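Local structure of RNA-dependent RNA polymerase (Toscana virus, 6QVV) at residues 76-81 and 191-196. The protein probably contributes, through this N-terminal part of the viral L protein, a metal-dependent cap-snatching endonuclease that cleaves capped host RNA to prime viral transcription. Sequence-based numbering, arbitrary orientation.
Sequences LFKHDF and FRFRLA. With MN3 (manganese (III) ion), chain C; SO4 (sulfate ion), chain H.
Arg192 seizes the backbone of Phe81 and covers its ring at once, an instructive case of one guanidinium doing two jobs. NE and NH2 approach side-on and converge on a single acceptor: Phe81 O lies 2.6 Å from NH2 and 2.9 Å from NE of Arg192. The oxygen sits in the guanidinium plane; NH2 donates within the carbonyl plane, whereas NE comes in tilted from it by 18°, also making a weak bond to Thr82 O. A bend at chi3 folds the arginine back so that NH2 hangs over the centre of the Phe81 ring, a cation-pi contact with Arg192 CZ 4.8 Å from the ring centroid. NH1 is taken up by Thr62 OG1, a further bond that helps fix the group's rotation.

The phenyl ring itself reaches helix 183-203 because its CG is anti to the backbone N (chi1 -178°). Its rim slides up to Arg192 O, in plane and 3.5 Å from Phe81 CD1, while the methyl of Ala196 comes obliquely to CD1 and Leu195 CD2 meets Phe81 CZ. The segments 77-81 and 191-196 run nearly antiparallel (154° between their directions), their axes 8.9 Å apart at closest approach, in a domain of the PDDEXK clan, consistent with the cap-snatching endonuclease of bunyaviral L proteins. At Ala196 the backbones come closest, 5.3 Å between its CA and Lys78 CA, and Lys78 CG lies against the methyl; Phe77 turns a ring edge to Ala196 O.

Helix 77-82 carries metal-binding chemistry away from this interface. His79 NE2 binds the manganese ion at 2.5 Å, with Asp114, Glu128, Phe129 O and two waters completing the site. ND1 of His79 donates in the ring plane to Asp80 OD1, which should orient the imidazole, and Asp80 OD2 is held in turn by Thr89 OG1.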
ATOM      1  N   LEU A  76      -9.167  -5.561  -8.049  1.00 58.07           N
ATOM      2  CA  LEU A  76      -8.089  -4.977  -7.258  1.00 56.65           C
ATOM      3  C   LEU A  76      -7.677  -3.584  -7.719  1.00 54.67           C
ATOM      4  O   LEU A  76      -6.758  -3.006  -7.128  1.00 49.90           O
ATOM      5  CB  LEU A  76      -6.854  -5.883  -7.289  1.00 59.85           C
ATOM      6  CG  LEU A  76      -7.031  -7.366  -6.962  1.00 62.58           C
ATOM      7  CD1 LEU A  76      -5.742  -8.125  -7.276  1.00 49.70           C
ATOM      8  CD2 LEU A  76      -7.458  -7.539  -5.506  1.00 51.75           C
ATOM      9  N   PHE A  77      -8.323  -3.038  -8.757  1.00 49.31           N
ATOM     10  CA  PHE A  77      -7.796  -1.845  -9.409  1.00 45.13           C
ATOM     11  C   PHE A  77      -7.694  -0.680  -8.440  1.00 42.01           C
ATOM     12  O   PHE A  77      -6.733   0.098  -8.483  1.00 38.20           O
ATOM     13  CB  PHE A  77      -8.671  -1.439 -10.599  1.00 44.25           C
ATOM     14  CG  PHE A  77      -8.381  -0.046 -11.091  1.00 41.38           C
ATOM     15  CD1 PHE A  77      -7.273   0.210 -11.885  1.00 45.32           C
ATOM     16  CD2 PHE A  77      -9.187   1.013 -10.723  1.00 37.86           C
ATOM     17  CE1 PHE A  77      -6.981   1.498 -12.318  1.00 40.26           C
ATOM     18  CE2 PHE A  77      -8.901   2.299 -11.154  1.00 41.70           C
ATOM     19  CZ  PHE A  77      -7.794   2.541 -11.949  1.00 40.30           C
ATOM     20  N   LYS A  78      -8.697  -0.526  -7.585  1.00 37.18           N
ATOM     21  CA  LYS A  78      -8.765   0.643  -6.726  1.00 37.60           C
ATOM     22  C   LYS A  78      -7.595   0.665  -5.753  1.00 41.06           C
ATOM     23  O   LYS A  78      -6.885   1.669  -5.631  1.00 42.98           O
ATOM     24  CB  LYS A  78     -10.094   0.628  -5.991  1.00 32.74           C
ATOM     25  CG  LYS A  78     -10.628   1.967  -5.676  1.00 37.22           C
ATOM     26  CD  LYS A  78     -12.135   1.892  -5.530  1.00 49.19           C
ATOM     27  CE  LYS A  78     -12.522   0.732  -4.625  1.00 50.23           C
ATOM     28  NZ  LYS A  78     -13.896   0.842  -4.111  1.00 49.79           N
ATOM     29  N   HIS A  79      -7.374  -0.450  -5.062  1.00 37.19           N
ATOM     30  CA  HIS A  79      -6.264  -0.564  -4.126  1.00 36.25           C
ATOM     31  C   HIS A  79      -4.921  -0.412  -4.842  1.00 37.01           C
ATOM     32  O   HIS A  79      -4.049   0.335  -4.395  1.00 39.04           O
ATOM     33  CB  HIS A  79      -6.391  -1.914  -3.413  1.00 40.17           C
ATOM     34  CG  HIS A  79      -5.162  -2.368  -2.696  1.00 42.26           C
ATOM     35  ND1 HIS A  79      -4.074  -2.909  -3.352  1.00 34.91           N
ATOM     36  CD2 HIS A  79      -4.879  -2.439  -1.372  1.00 37.50           C
ATOM     37  CE1 HIS A  79      -3.158  -3.257  -2.465  1.00 31.18           C
ATOM     38  NE2 HIS A  79      -3.620  -2.976  -1.258  1.00 40.27           N
ATOM     39  N   ASP A  80      -4.756  -1.075  -5.985  1.00 33.23           N
ATOM     40  CA  ASP A  80      -3.456  -1.092  -6.643  1.00 33.14           C
ATOM     41  C   ASP A  80      -3.132   0.240  -7.316  1.00 35.99           C
ATOM     42  O   ASP A  80      -1.989   0.705  -7.264  1.00 36.86           O
ATOM     43  CB  ASP A  80      -3.408  -2.243  -7.647  1.00 37.52           C
ATOM     44  CG  ASP A  80      -3.249  -3.612  -6.967  1.00 44.26           C
ATOM     45  OD1 ASP A  80      -3.252  -3.683  -5.711  1.00 39.53           O
ATOM     46  OD2 ASP A  80      -3.112  -4.623  -7.688  1.00 51.83           O
ATOM     47  N   PHE A  81      -4.112   0.875  -7.955  1.00 37.00           N
ATOM     48  CA  PHE A  81      -3.848   2.182  -8.542  1.00 35.02           C
ATOM     49  C   PHE A  81      -3.493   3.201  -7.465  1.00 34.50           C
ATOM     50  O   PHE A  81      -2.498   3.925  -7.587  1.00 31.29           O
ATOM     51  CB  PHE A  81      -5.049   2.662  -9.354  1.00 36.72           C
ATOM     52  CG  PHE A  81      -4.813   3.970 -10.026  1.00 39.25           C
ATOM     53  CD1 PHE A  81      -5.112   5.168  -9.376  1.00 34.03           C
ATOM     54  CD2 PHE A  81      -4.253   4.016 -11.303  1.00 36.63           C
ATOM     55  CE1 PHE A  81      -4.867   6.384  -9.992  1.00 35.41           C
ATOM     56  CE2 PHE A  81      -4.011   5.238 -11.930  1.00 34.63           C
ATOM     57  CZ  PHE A  81      -4.318   6.413 -11.290  1.00 34.25           C
ATOM     58  N   PHE A 191      -5.197  11.821  -3.570  1.00 28.71           N
ATOM     59  CA  PHE A 191      -5.500  12.209  -4.939  1.00 28.05           C
ATOM     60  C   PHE A 191      -5.633  10.985  -5.825  1.00 32.34           C
ATOM     61  O   PHE A 191      -6.601  10.856  -6.586  1.00 32.83           O
ATOM     62  CB  PHE A 191      -4.420  13.144  -5.464  1.00 33.70           C
ATOM     63  CG  PHE A 191      -4.751  13.788  -6.778  1.00 34.88           C
ATOM     64  CD1 PHE A 191      -4.359  13.191  -7.974  1.00 32.75           C
ATOM     65  CD2 PHE A 191      -5.425  15.003  -6.821  1.00 28.92           C
ATOM     66  CE1 PHE A 191      -4.642  13.801  -9.192  1.00 36.61           C
ATOM     67  CE2 PHE A 191      -5.718  15.613  -8.032  1.00 31.53           C
ATOM     68  CZ  PHE A 191      -5.325  15.018  -9.218  1.00 35.57           C
ATOM     69  N   ARG A 192      -4.676  10.060  -5.724  1.00 31.51           N
ATOM     70  CA  ARG A 192      -4.754   8.832  -6.501  1.00 28.97           C
ATOM     71  C   ARG A 192      -5.969   7.999  -6.114  1.00 30.92           C
ATOM     72  O   ARG A 192      -6.550   7.325  -6.973  1.00 34.51           O
ATOM     73  CB  ARG A 192      -3.472   8.015  -6.326  1.00 33.97           C
ATOM     74  CG  ARG A 192      -2.220   8.661  -6.929  1.00 30.98           C
ATOM     75  CD  ARG A 192      -1.001   7.782  -6.698  1.00 30.73           C
ATOM     76  NE  ARG A 192      -1.110   6.518  -7.414  1.00 28.79           N
ATOM     77  CZ  ARG A 192      -0.428   6.204  -8.516  1.00 33.58           C
ATOM     78  NH1 ARG A 192       0.451   7.054  -9.048  1.00 31.85           N
ATOM     79  NH2 ARG A 192      -0.614   5.021  -9.078  1.00 30.61           N
ATOM     80  N   PHE A 193      -6.363   8.019  -4.832  1.00 29.50           N
ATOM     81  CA  PHE A 193      -7.557   7.287  -4.406  1.00 29.53           C
ATOM     82  C   PHE A 193      -8.818   7.874  -5.027  1.00 30.98           C
ATOM     83  O   PHE A 193      -9.658   7.139  -5.560  1.00 31.46           O
ATOM     84  CB  PHE A 193      -7.672   7.304  -2.880  1.00 31.63           C
ATOM     85  CG  PHE A 193      -8.865   6.560  -2.349  1.00 27.62           C
ATOM     86  CD1 PHE A 193      -9.045   5.213  -2.638  1.00 33.06           C
ATOM     87  CD2 PHE A 193      -9.797   7.196  -1.547  1.00 35.07           C
ATOM     88  CE1 PHE A 193     -10.136   4.512  -2.137  1.00 35.55           C
ATOM     89  CE2 PHE A 193     -10.896   6.500  -1.029  1.00 37.72           C
ATOM     90  CZ  PHE A 193     -11.060   5.157  -1.319  1.00 36.79           C
ATOM     91  N   ARG A 194      -8.976   9.200  -4.955  1.00 29.43           N
ATOM     92  CA  ARG A 194     -10.151   9.835  -5.541  1.00 32.98           C
ATOM     93  C   ARG A 194     -10.252   9.535  -7.033  1.00 33.07           C
ATOM     94  O   ARG A 194     -11.336   9.224  -7.535  1.00 31.65           O
ATOM     95  CB  ARG A 194     -10.125  11.343  -5.289  1.00 31.94           C
ATOM     96  CG  ARG A 194     -10.330  11.742  -3.830  1.00 34.88           C
ATOM     97  CD  ARG A 194     -10.185  13.251  -3.634  1.00 34.61           C
ATOM     98  NE  ARG A 194     -10.414  13.647  -2.243  1.00 39.50           N
ATOM     99  CZ  ARG A 194     -10.418  14.907  -1.809  1.00 40.80           C
ATOM    100  NH1 ARG A 194     -10.222  15.912  -2.664  1.00 37.80           N
ATOM    101  NH2 ARG A 194     -10.619  15.163  -0.519  1.00 32.13           N
ATOM    102  N   LEU A 195      -9.129   9.571  -7.751  1.00 30.11           N
ATOM    103  CA  LEU A 195      -9.188   9.270  -9.178  1.00 32.36           C
ATOM    104  C   LEU A 195      -9.509   7.797  -9.410  1.00 35.84           C
ATOM    105  O   LEU A 195     -10.253   7.459 -10.341  1.00 35.29           O
ATOM    106  CB  LEU A 195      -7.881   9.672  -9.864  1.00 28.73           C
ATOM    107  CG  LEU A 195      -7.826   9.461 -11.383  1.00 35.87           C
ATOM    108  CD1 LEU A 195      -8.962  10.193 -12.092  1.00 29.35           C
ATOM    109  CD2 LEU A 195      -6.469   9.894 -11.935  1.00 31.51           C
ATOM    110  N   ALA A 196      -8.999   6.909  -8.545  1.00 31.13           N
ATOM    111  CA  ALA A 196      -9.318   5.490  -8.673  1.00 33.32           C
ATOM    112  C   ALA A 196     -10.791   5.213  -8.414  1.00 34.55           C
ATOM    113  O   ALA A 196     -11.357   4.284  -9.001  1.00 35.02           O
ATOM    114  CB  ALA A 196      -8.469   4.652  -7.712  1.00 34.84           C
TER
HETATM  115 MN   MN3 C 301      -3.501  -4.212   0.875  1.00 37.01          MN
HETATM  116  S   SO4 H 306      -9.334  18.420   0.833  1.00 68.06           S
HETATM  117  O1  SO4 H 306      -7.921  18.110   0.592  1.00 50.22           O
HETATM  118  O2  SO4 H 306     -10.172  17.907  -0.261  1.00 61.60           O
HETATM  119  O3  SO4 H 306      -9.753  17.835   2.107  1.00 64.54           O
HETATM  120  O4  SO4 H 306      -9.494  19.873   0.914  1.00 69.37           O
HETATM  121  O   HOH W   1      -2.755  -6.225  -0.167  1.00 37.15           O
HETATM  122  O   HOH W   2      -5.884  -5.080   1.043  1.00 33.87           O